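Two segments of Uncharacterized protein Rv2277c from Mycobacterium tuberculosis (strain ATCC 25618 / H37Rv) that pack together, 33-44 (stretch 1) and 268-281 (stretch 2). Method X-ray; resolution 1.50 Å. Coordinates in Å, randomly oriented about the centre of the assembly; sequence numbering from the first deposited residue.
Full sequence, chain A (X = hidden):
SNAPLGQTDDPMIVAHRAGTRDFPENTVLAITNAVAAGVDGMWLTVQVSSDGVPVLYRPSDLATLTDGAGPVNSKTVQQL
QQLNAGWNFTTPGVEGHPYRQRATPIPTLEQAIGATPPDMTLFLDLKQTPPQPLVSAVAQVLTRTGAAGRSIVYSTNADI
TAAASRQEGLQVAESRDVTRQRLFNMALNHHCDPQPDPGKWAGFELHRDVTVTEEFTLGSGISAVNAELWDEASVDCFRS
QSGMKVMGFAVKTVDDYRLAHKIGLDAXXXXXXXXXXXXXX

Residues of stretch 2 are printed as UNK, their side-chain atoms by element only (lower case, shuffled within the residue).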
ATOM      1  N   ASN A  33     -34.603 -15.498 -10.420  1.00 13.08           N
ATOM      2  CA  ASN A  33     -33.934 -15.601 -11.708  1.00 13.06           C
ATOM      3  C   ASN A  33     -32.494 -16.059 -11.554  1.00 12.27           C
ATOM      4  O   ASN A  33     -31.997 -16.806 -12.402  1.00 14.41           O
ATOM      5  CB  ASN A  33     -34.034 -14.278 -12.462  1.00 15.43           C
ATOM      6  CG  ASN A  33     -35.352 -14.135 -13.199  1.00 19.97           C
ATOM      7  OD1 ASN A  33     -36.266 -13.446 -12.752  1.00 25.90           O
ATOM      8  ND2 ASN A  33     -35.452 -14.791 -14.335  1.00 23.66           N
ATOM      9  N   ALA A  34     -31.820 -15.645 -10.473  1.00 12.45           N
ATOM     10  CA  ALA A  34     -30.445 -16.073 -10.244  1.00 11.40           C
ATOM     11  C   ALA A  34     -30.368 -17.576  -9.990  1.00 12.34           C
ATOM     12  O   ALA A  34     -29.496 -18.258 -10.546  1.00 12.50           O
ATOM     13  CB  ALA A  34     -29.836 -15.286  -9.077  1.00 11.75           C
ATOM     14  N   VAL A  35     -31.277 -18.111  -9.166  1.00 12.84           N
ATOM     15  CA  VAL A  35     -31.359 -19.563  -8.987  1.00 13.11           C
ATOM     16  C   VAL A  35     -31.537 -20.251 -10.336  1.00 13.84           C
ATOM     17  O   VAL A  35     -30.847 -21.227 -10.651  1.00 14.64           O
ATOM     18  CB  VAL A  35     -32.489 -19.935  -8.008  1.00 14.29           C
ATOM     19  CG1 VAL A  35     -32.616 -21.450  -7.889  1.00 15.96           C
ATOM     20  CG2 VAL A  35     -32.255 -19.315  -6.633  1.00 13.69           C
ATOM     21  N   ALA A  36     -32.469 -19.746 -11.156  1.00 13.20           N
ATOM     22  CA  ALA A  36     -32.745 -20.349 -12.455  1.00 17.42           C
ATOM     23  C   ALA A  36     -31.536 -20.290 -13.384  1.00 16.68           C
ATOM     24  O   ALA A  36     -31.398 -21.144 -14.274  1.00 18.38           O
ATOM     25  CB  ALA A  36     -33.942 -19.653 -13.096  1.00 18.25           C
ATOM     26  N   ALA A  37     -30.654 -19.300 -13.191  1.00 16.09           N
ATOM     27  CA  ALA A  37     -29.425 -19.178 -13.968  1.00 15.91           C
ATOM     28  C   ALA A  37     -28.297 -20.057 -13.444  1.00 13.40           C
ATOM     29  O   ALA A  37     -27.181 -19.979 -13.968  1.00 18.26           O
ATOM     30  CB  ALA A  37     -28.965 -17.714 -14.038  1.00 16.50           C
ATOM     31  N   GLY A  38     -28.544 -20.873 -12.425  1.00 11.97           N
ATOM     32  CA  GLY A  38     -27.576 -21.865 -12.009  1.00 12.81           C
ATOM     33  C   GLY A  38     -26.541 -21.414 -11.008  1.00 12.72           C
ATOM     34  O   GLY A  38     -25.524 -22.101 -10.851  1.00 13.57           O
ATOM     35  N   VAL A  39     -26.761 -20.299 -10.309  1.00 12.92           N
ATOM     36  CA  VAL A  39     -25.748 -19.845  -9.353  1.00 12.68           C
ATOM     37  C   VAL A  39     -25.606 -20.842  -8.204  1.00 11.01           C
ATOM     38  O   VAL A  39     -26.517 -21.618  -7.884  1.00 13.36           O
ATOM     39  CB  VAL A  39     -26.030 -18.425  -8.834  1.00 10.30           C
ATOM     40  CG1 VAL A  39     -26.204 -17.461 -10.009  1.00 11.83           C
ATOM     41  CG2 VAL A  39     -27.229 -18.426  -7.883  1.00 11.26           C
ATOM     42  N   ASP A  40     -24.429 -20.813  -7.573  1.00 10.40           N
ATOM     43  CA  ASP A  40     -24.087 -21.674  -6.447  1.00 11.49           C
ATOM     44  C   ASP A  40     -24.185 -20.966  -5.103  1.00 12.97           C
ATOM     45  O   ASP A  40     -24.056 -21.617  -4.060  1.00 16.17           O
ATOM     46  CB  ASP A  40     -22.646 -22.175  -6.612  1.00 13.40           C
ATOM     47  CG  ASP A  40     -22.417 -22.838  -7.952  1.00 15.71           C
ATOM     48  OD1 ASP A  40     -22.984 -23.929  -8.172  1.00 17.86           O
ATOM     49  OD2 ASP A  40     -21.701 -22.252  -8.794  1.00 14.97           O
ATOM     50  N   GLY A  41     -24.369 -19.657  -5.098  1.00 12.03           N
ATOM     51  CA  GLY A  41     -24.495 -18.924  -3.854  1.00 12.10           C
ATOM     52  C   GLY A  41     -25.218 -17.630  -4.130  1.00  8.85           C
ATOM     53  O   GLY A  41     -25.273 -17.166  -5.276  1.00 10.00           O
HETATM   54  N   MSE A  42     -25.773 -17.051  -3.065  1.00  8.27           N
HETATM   55  CA  MSE A  42     -26.621 -15.867  -3.148  1.00  8.62           C
HETATM   56  C   MSE A  42     -26.103 -14.816  -2.162  1.00  9.04           C
HETATM   57  O   MSE A  42     -26.100 -15.038  -0.948  1.00 11.67           O
HETATM   58  CB  MSE A  42     -28.073 -16.254  -2.820  1.00 13.00           C
HETATM   59  CG  MSE A  42     -29.123 -15.195  -3.132  1.00 13.55           C
HETATM   60 SE   MSE A  42     -29.353 -14.934  -5.065  0.83 17.54          SE
HETATM   61  CE  MSE A  42     -29.953 -16.714  -5.579  1.00 13.41           C
ATOM     62  N   TRP A  43     -25.658 -13.675  -2.675  1.00  7.66           N
ATOM     63  CA  TRP A  43     -25.127 -12.592  -1.849  1.00  8.65           C
ATOM     64  C   TRP A  43     -26.196 -11.506  -1.741  1.00  6.69           C
ATOM     65  O   TRP A  43     -26.619 -10.947  -2.755  1.00  8.28           O
ATOM     66  CB  TRP A  43     -23.860 -12.023  -2.503  1.00  9.93           C
ATOM     67  CG  TRP A  43     -23.220 -10.870  -1.763  1.00  9.99           C
ATOM     68  CD1 TRP A  43     -23.701  -9.583  -1.640  1.00  8.18           C
ATOM     69  CD2 TRP A  43     -21.973 -10.897  -1.062  1.00  8.45           C
ATOM     70  NE1 TRP A  43     -22.825  -8.821  -0.899  1.00 10.08           N
ATOM     71  CE2 TRP A  43     -21.761  -9.602  -0.525  1.00 10.69           C
ATOM     72  CE3 TRP A  43     -21.014 -11.892  -0.827  1.00  8.89           C
ATOM     73  CZ2 TRP A  43     -20.632  -9.280   0.234  1.00 12.44           C
ATOM     74  CZ3 TRP A  43     -19.893 -11.571  -0.071  1.00  9.93           C
ATOM     75  CH2 TRP A  43     -19.714 -10.273   0.457  1.00 10.00           C
ATOM     76  N   LEU A  44     -26.619 -11.192  -0.518  1.00  7.39           N
ATOM     77  CA  LEU A  44     -27.746 -10.295  -0.295  1.00  8.72           C
ATOM     78  C   LEU A  44     -27.346  -9.231   0.719  1.00  8.04           C
ATOM     79  O   LEU A  44     -26.632  -9.529   1.684  1.00  9.42           O
ATOM     80  CB  LEU A  44     -28.938 -11.090   0.254  1.00  8.19           C
ATOM     81  CG  LEU A  44     -29.424 -12.278  -0.588  1.00  9.52           C
ATOM     82  CD1 LEU A  44     -30.456 -13.097   0.165  1.00 10.96           C
ATOM     83  CD2 LEU A  44     -29.968 -11.798  -1.950  1.00  9.70           C
ATOM     84  N   UNK A 268     -16.568 -16.791  -6.962  1.00  8.64           N
ATOM     85  CA  UNK A 268     -16.501 -15.482  -7.603  1.00  8.57           C
ATOM     86  C   UNK A 268     -17.839 -14.775  -7.442  1.00  9.51           C
ATOM     87  O   UNK A 268     -18.904 -15.396  -7.558  1.00 11.35           O
ATOM     88  c   UNK A 268     -14.688 -16.064  -9.247  1.00 12.77           C
ATOM     89  c   UNK A 268     -16.114 -15.567  -9.095  1.00 10.10           C
ATOM     90  c   UNK A 268     -17.084 -16.469  -9.880  1.00 11.39           C
ATOM     91  N   UNK A 269     -17.782 -13.473  -7.172  1.00  9.85           N
ATOM     92  CA  UNK A 269     -18.969 -12.663  -6.905  1.00  9.11           C
ATOM     93  C   UNK A 269     -19.286 -11.860  -8.165  1.00 10.55           C
ATOM     94  O   UNK A 269     -18.507 -10.985  -8.556  1.00 10.67           O
ATOM     95  c   UNK A 269     -19.339 -10.216  -3.846  1.00 10.08           C
ATOM     96  c   UNK A 269     -19.836 -10.947  -5.097  1.00  9.70           C
ATOM     97  c   UNK A 269     -18.688 -11.744  -5.716  1.00  9.67           C
ATOM     98  c   UNK A 269     -21.010 -11.851  -4.730  1.00  9.43           C
ATOM     99  N   UNK A 270     -20.428 -12.157  -8.801  1.00  9.89           N
ATOM    100  CA  UNK A 270     -20.739 -11.678 -10.149  1.00  9.42           C
ATOM    101  C   UNK A 270     -22.026 -10.852 -10.169  1.00 10.15           C
ATOM    102  O   UNK A 270     -23.030 -11.212  -9.543  1.00 11.95           O
ATOM    103  c   UNK A 270     -20.804 -12.833 -11.175  1.00 10.52           C
ATOM    104  c   UNK A 270     -22.027 -13.737 -10.940  1.00 13.24           C
ATOM    105  c   UNK A 270     -19.506 -13.644 -11.152  1.00 12.71           C
ATOM    106  N   UNK A 271     -22.002  -9.746 -10.927  1.00 11.98           N
ATOM    107  CA  UNK A 271     -23.197  -8.927 -11.094  1.00 12.73           C
ATOM    108  C   UNK A 271     -24.184  -9.530 -12.082  1.00 12.62           C
ATOM    109  O   UNK A 271     -25.372  -9.191 -12.036  1.00 14.47           O
ATOM    110  c   UNK A 271     -22.840  -7.518 -11.577  1.00 14.32           C
ATOM    111  o   UNK A 271     -21.968  -5.461 -10.747  1.00 23.79           O
ATOM    112  c   UNK A 271     -22.180  -6.669 -10.500  1.00 20.63           C
ATOM    113  o   UNK A 271     -21.890  -7.189  -9.408  1.00 24.07           O
ATOM    114  N   UNK A 272     -23.729 -10.394 -12.987  1.00 11.78           N
ATOM    115  CA  UNK A 272     -24.607 -10.972 -14.003  1.00 12.59           C
ATOM    116  C   UNK A 272     -24.510 -12.488 -13.999  1.00 12.80           C
ATOM    117  O   UNK A 272     -23.675 -13.067 -14.709  1.00 14.70           O
ATOM    118  o   UNK A 272     -25.121 -11.027 -16.367  1.00 16.16           O
ATOM    119  c   UNK A 272     -24.283 -10.430 -15.393  1.00 13.21           C
ATOM    120  N   UNK A 273     -25.364 -13.161 -13.233  1.00 13.15           N
ATOM    121  CA  UNK A 273     -25.473 -14.621 -13.357  1.00 13.90           C
ATOM    122  C   UNK A 273     -25.699 -15.090 -14.784  1.00 14.20           C
ATOM    123  O   UNK A 273     -25.206 -16.159 -15.159  1.00 14.29           O
ATOM    124  c   UNK A 273     -26.548 -13.895 -11.358  1.00 12.70           C
ATOM    125  c   UNK A 273     -26.666 -14.938 -12.448  1.00 12.78           C
ATOM    126  c   UNK A 273     -26.130 -12.639 -12.085  1.00 12.85           C
ATOM    127  N   UNK A 274     -26.416 -14.312 -15.603  1.00 15.47           N
ATOM    128  CA  UNK A 274     -26.633 -14.723 -16.987  1.00 18.93           C
ATOM    129  C   UNK A 274     -25.328 -14.738 -17.778  1.00 19.32           C
ATOM    130  O   UNK A 274     -25.063 -15.687 -18.531  1.00 18.96           O
ATOM    131  c   UNK A 274     -29.123 -14.118 -17.201  1.00 20.47           C
ATOM    132  c   UNK A 274     -27.687 -13.828 -17.649  1.00 17.94           C
ATOM    133  c   UNK A 274     -29.583 -15.473 -17.751  1.00 21.40           C
ATOM    134  c   UNK A 274     -30.085 -13.005 -17.625  1.00 21.56           C
ATOM    135  N   UNK A 275     -24.497 -13.700 -17.624  1.00 17.09           N
ATOM    136  CA  UNK A 275     -23.194 -13.703 -18.284  1.00 17.64           C
ATOM    137  C   UNK A 275     -22.315 -14.825 -17.753  1.00 18.35           C
ATOM    138  O   UNK A 275     -21.583 -15.468 -18.518  1.00 18.66           O
ATOM    139  c   UNK A 275     -22.502 -12.355 -18.090  1.00 18.11           C
ATOM    140  N   UNK A 276     -22.390 -15.088 -16.444  1.00 17.84           N
ATOM    141  CA  UNK A 276     -21.535 -16.097 -15.826  1.00 17.91           C
ATOM    142  C   UNK A 276     -21.870 -17.501 -16.312  1.00 17.74           C
ATOM    143  O   UNK A 276     -20.980 -18.359 -16.362  1.00 18.40           O
ATOM    144  c   UNK A 276     -21.623 -16.013 -14.300  1.00 18.84           C
ATOM    145  N   UNK A 277     -23.135 -17.747 -16.675  1.00 19.28           N
ATOM    146  CA  UNK A 277     -23.517 -19.020 -17.287  1.00 19.08           C
ATOM    147  C   UNK A 277     -22.607 -19.369 -18.456  1.00 19.04           C
ATOM    148  O   UNK A 277     -22.244 -20.534 -18.639  1.00 22.65           O
ATOM    149  n   UNK A 277     -28.194 -20.344 -16.996  1.00 34.49           N
ATOM    150  c   UNK A 277     -26.033 -19.261 -16.814  1.00 28.20           C
ATOM    151  o   UNK A 277     -27.697 -18.702 -18.445  1.00 32.44           O
ATOM    152  c   UNK A 277     -27.388 -19.410 -17.485  1.00 30.65           C
ATOM    153  c   UNK A 277     -24.953 -18.948 -17.807  1.00 25.40           C
ATOM    154  N   UNK A 278     -22.239 -18.370 -19.266  1.00 18.67           N
ATOM    155  CA  UNK A 278     -21.408 -18.617 -20.438  1.00 19.23           C
ATOM    156  C   UNK A 278     -19.993 -19.042 -20.076  1.00 18.18           C
ATOM    157  O   UNK A 278     -19.290 -19.592 -20.929  1.00 19.70           O
ATOM    158  c   UNK A 278     -21.358 -17.371 -21.323  1.00 20.64           C
ATOM    159  c   UNK A 278     -22.727 -16.865 -21.716  1.00 25.70           C
ATOM    160  o   UNK A 278     -22.992 -18.480 -23.455  1.00 34.75           O
ATOM    161  n   UNK A 278     -24.756 -18.121 -22.107  1.00 35.93           N
ATOM    162  c   UNK A 278     -23.509 -17.890 -22.504  1.00 33.62           C
ATOM    163  N   UNK A 279     -19.560 -18.798 -18.842  1.00 16.41           N
ATOM    164  CA  UNK A 279     -18.222 -19.184 -18.422  1.00 17.30           C
ATOM    165  C   UNK A 279     -18.126 -20.661 -18.086  1.00 15.47           C
ATOM    166  O   UNK A 279     -17.013 -21.176 -17.915  1.00 16.28           O
ATOM    167  c   UNK A 279     -17.724 -16.907 -17.443  1.00 17.27           C
ATOM    168  c   UNK A 279     -17.819 -18.374 -17.195  1.00 16.16           C
ATOM    169  c   UNK A 279     -17.595 -13.431 -16.433  1.00 22.46           C
ATOM    170  c   UNK A 279     -17.687 -13.472 -15.066  1.00 20.25           C
ATOM    171  c   UNK A 279     -17.610 -16.272 -18.650  1.00 20.60           C
ATOM    172  n   UNK A 279     -17.545 -14.911 -18.459  1.00 21.28           N
ATOM    173  c   UNK A 279     -17.734 -15.882 -16.448  1.00 17.11           C
ATOM    174  c   UNK A 279     -17.618 -14.648 -17.115  1.00 21.61           C
ATOM    175  c   UNK A 279     -17.831 -15.891 -15.055  1.00 18.25           C
ATOM    176  c   UNK A 279     -17.799 -14.688 -14.376  1.00 19.53           C
ATOM    177  N   UNK A 280     -19.258 -21.353 -17.999  1.00 18.58           N
ATOM    178  CA  UNK A 280     -19.285 -22.756 -17.624  1.00 24.47           C
ATOM    179  C   UNK A 280     -19.690 -23.664 -18.778  1.00 25.76           C
ATOM    180  O   UNK A 280     -19.916 -24.858 -18.562  1.00 27.41           O
ATOM    181  n   UNK A 280     -19.690 -23.848 -13.507  1.00 34.87           N
ATOM    182  c   UNK A 280     -20.303 -22.579 -13.890  1.00 32.30           C
ATOM    183  c   UNK A 280     -19.740 -22.073 -15.209  1.00 29.35           C
ATOM    184  c   UNK A 280     -20.167 -22.954 -16.389  1.00 26.86           C
ATOM    185  n   UNK A 280     -19.614 -25.871 -12.408  1.00 37.10           N
ATOM    186  c   UNK A 280     -20.251 -24.740 -12.693  1.00 37.58           C
ATOM    187  n   UNK A 280     -21.450 -24.507 -12.170  1.00 37.12           N
ATOM    188  N   UNK A 281     -19.766 -23.133 -19.999  1.00 24.46           N
ATOM    189  CA  UNK A 281     -19.931 -23.965 -21.197  1.00 24.43           C
ATOM    190  C   UNK A 281     -19.342 -23.265 -22.419  1.00 23.63           C
ATOM    191  O   UNK A 281     -19.403 -23.758 -23.552  1.00 23.92           O
ATOM    192  OXT UNK A 281     -18.792 -22.171 -22.298  1.00 23.63           O
ATOM    193  n   UNK A 281     -23.322 -22.770 -20.885  1.00 28.68           N
ATOM    194  n   UNK A 281     -23.277 -21.322 -22.465  1.00 31.13           N
ATOM    195  c   UNK A 281     -22.248 -22.200 -22.701  1.00 29.46           C
ATOM    196  c   UNK A 281     -21.400 -24.309 -21.437  1.00 24.92           C
ATOM    197  c   UNK A 281     -22.270 -23.119 -21.704  1.00 24.88           C
ATOM    198  c   UNK A 281     -23.912 -21.691 -21.367  1.00 29.51           C
TER
HETATM  199  O   HOH W   1     -24.935 -18.407 -13.404  1.00 17.68           O
HETATM  200  O   HOH W   2     -22.790 -22.100 -11.450  1.00 21.45           O

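Position 268 carries three side-chain carbons, one bearing the other two. The fork is at CB, the first side-chain carbon, so this is Val268. It is in a strand and does not reach stretch 1.

Position 269 has four carbons, forked at the second. One branch end lies against Trp43 CB. The other sits over the Trp43 six-membered ring, close to the ring normal. This is Leu269, with CD1 3.6 Å from Trp43 CB and CD2 3.9 Å from the ring centroid, over the face as a CH-pi contact.

Position 270 repeats the three-carbon pattern forked at CB. It is Val270, the last strand residue, and makes no contact.

Position 271 has two carbons, the second carrying two oxygens. That is a carboxylate on a short chain: Asp271. It lies in the loop, out of reach of stretch 1.

Position 272 has one carbon and then one oxygen. This is Ser272, the N-cap of the following helix. Its OG accepts from the backbone N of residue 275 at 3.0 Å, satisfying an amide that has no helical carbonyl before it.

Position 273 has three carbons that close a ring onto the backbone N. Its CB lies 3.5 Å from Val39 CG1 and 3.9 Å from Ala37 CB, and another ring carbon approaches Ala34 CB. Only proline closes such a ring, so it is Pro273, in the first turn of the helix, where the lack of an N-H costs nothing. Its CG is 4.2 Å from Ala34 CB.

Position 274 has four carbons, forked at the second. Its CB points sideways, but the end of the chain turns nearer, and one branch end approaches Ala37 CB. This is Leu274, with CD2 4.4 Å from Ala37 CB.

Positions 275 and 276 each have a single carbon. They are Ala275 and Ala276. The second points toward stretch 1 but is too short to touch it.

Position 277 has three carbons, the third carrying one oxygen and one nitrogen. The chain packs against Ala37 O. This is Gln277. Its CG is 3.2 Å from Ala37 O, and its NE2 gives the same oxygen a weak hydrogen bond of 3.2 Å.

Position 278 has the same composition and is Gln278, out of reach.

Position 279 has one carbon, then fused five- and six-membered rings that hold eight carbons and one nitrogen. This is Trp279, also out of reach.

Position 280 has three carbons, a nitrogen, then a carbon with two more nitrogens. One end nitrogen approaches Asp40. This is Arg280. NH2 lies 4.1 Å from Asp40 OD2, beyond a salt bridge. The oxygen is well out of the guanidinium plane, but water 2 links the two groups.

Position 281 has one carbon and a five-membered ring of three carbons and two nitrogens. It is His281, the C-terminal residue, whose NE2 donates to Gln278 OE1 at 3.0 Å.

The contact is mainly apolar. Pro273 packs against Ala34, Ala37 and Val39, while Leu269 covers a face of Trp43. Gly38 follows the first helix with positive phi in a Schellman motif. Water 1 bridges Ala37 O and Pro273 O, supplementing the weak direct bond.

Stretch 2 268-281: VLVDSPLAAQQWRH
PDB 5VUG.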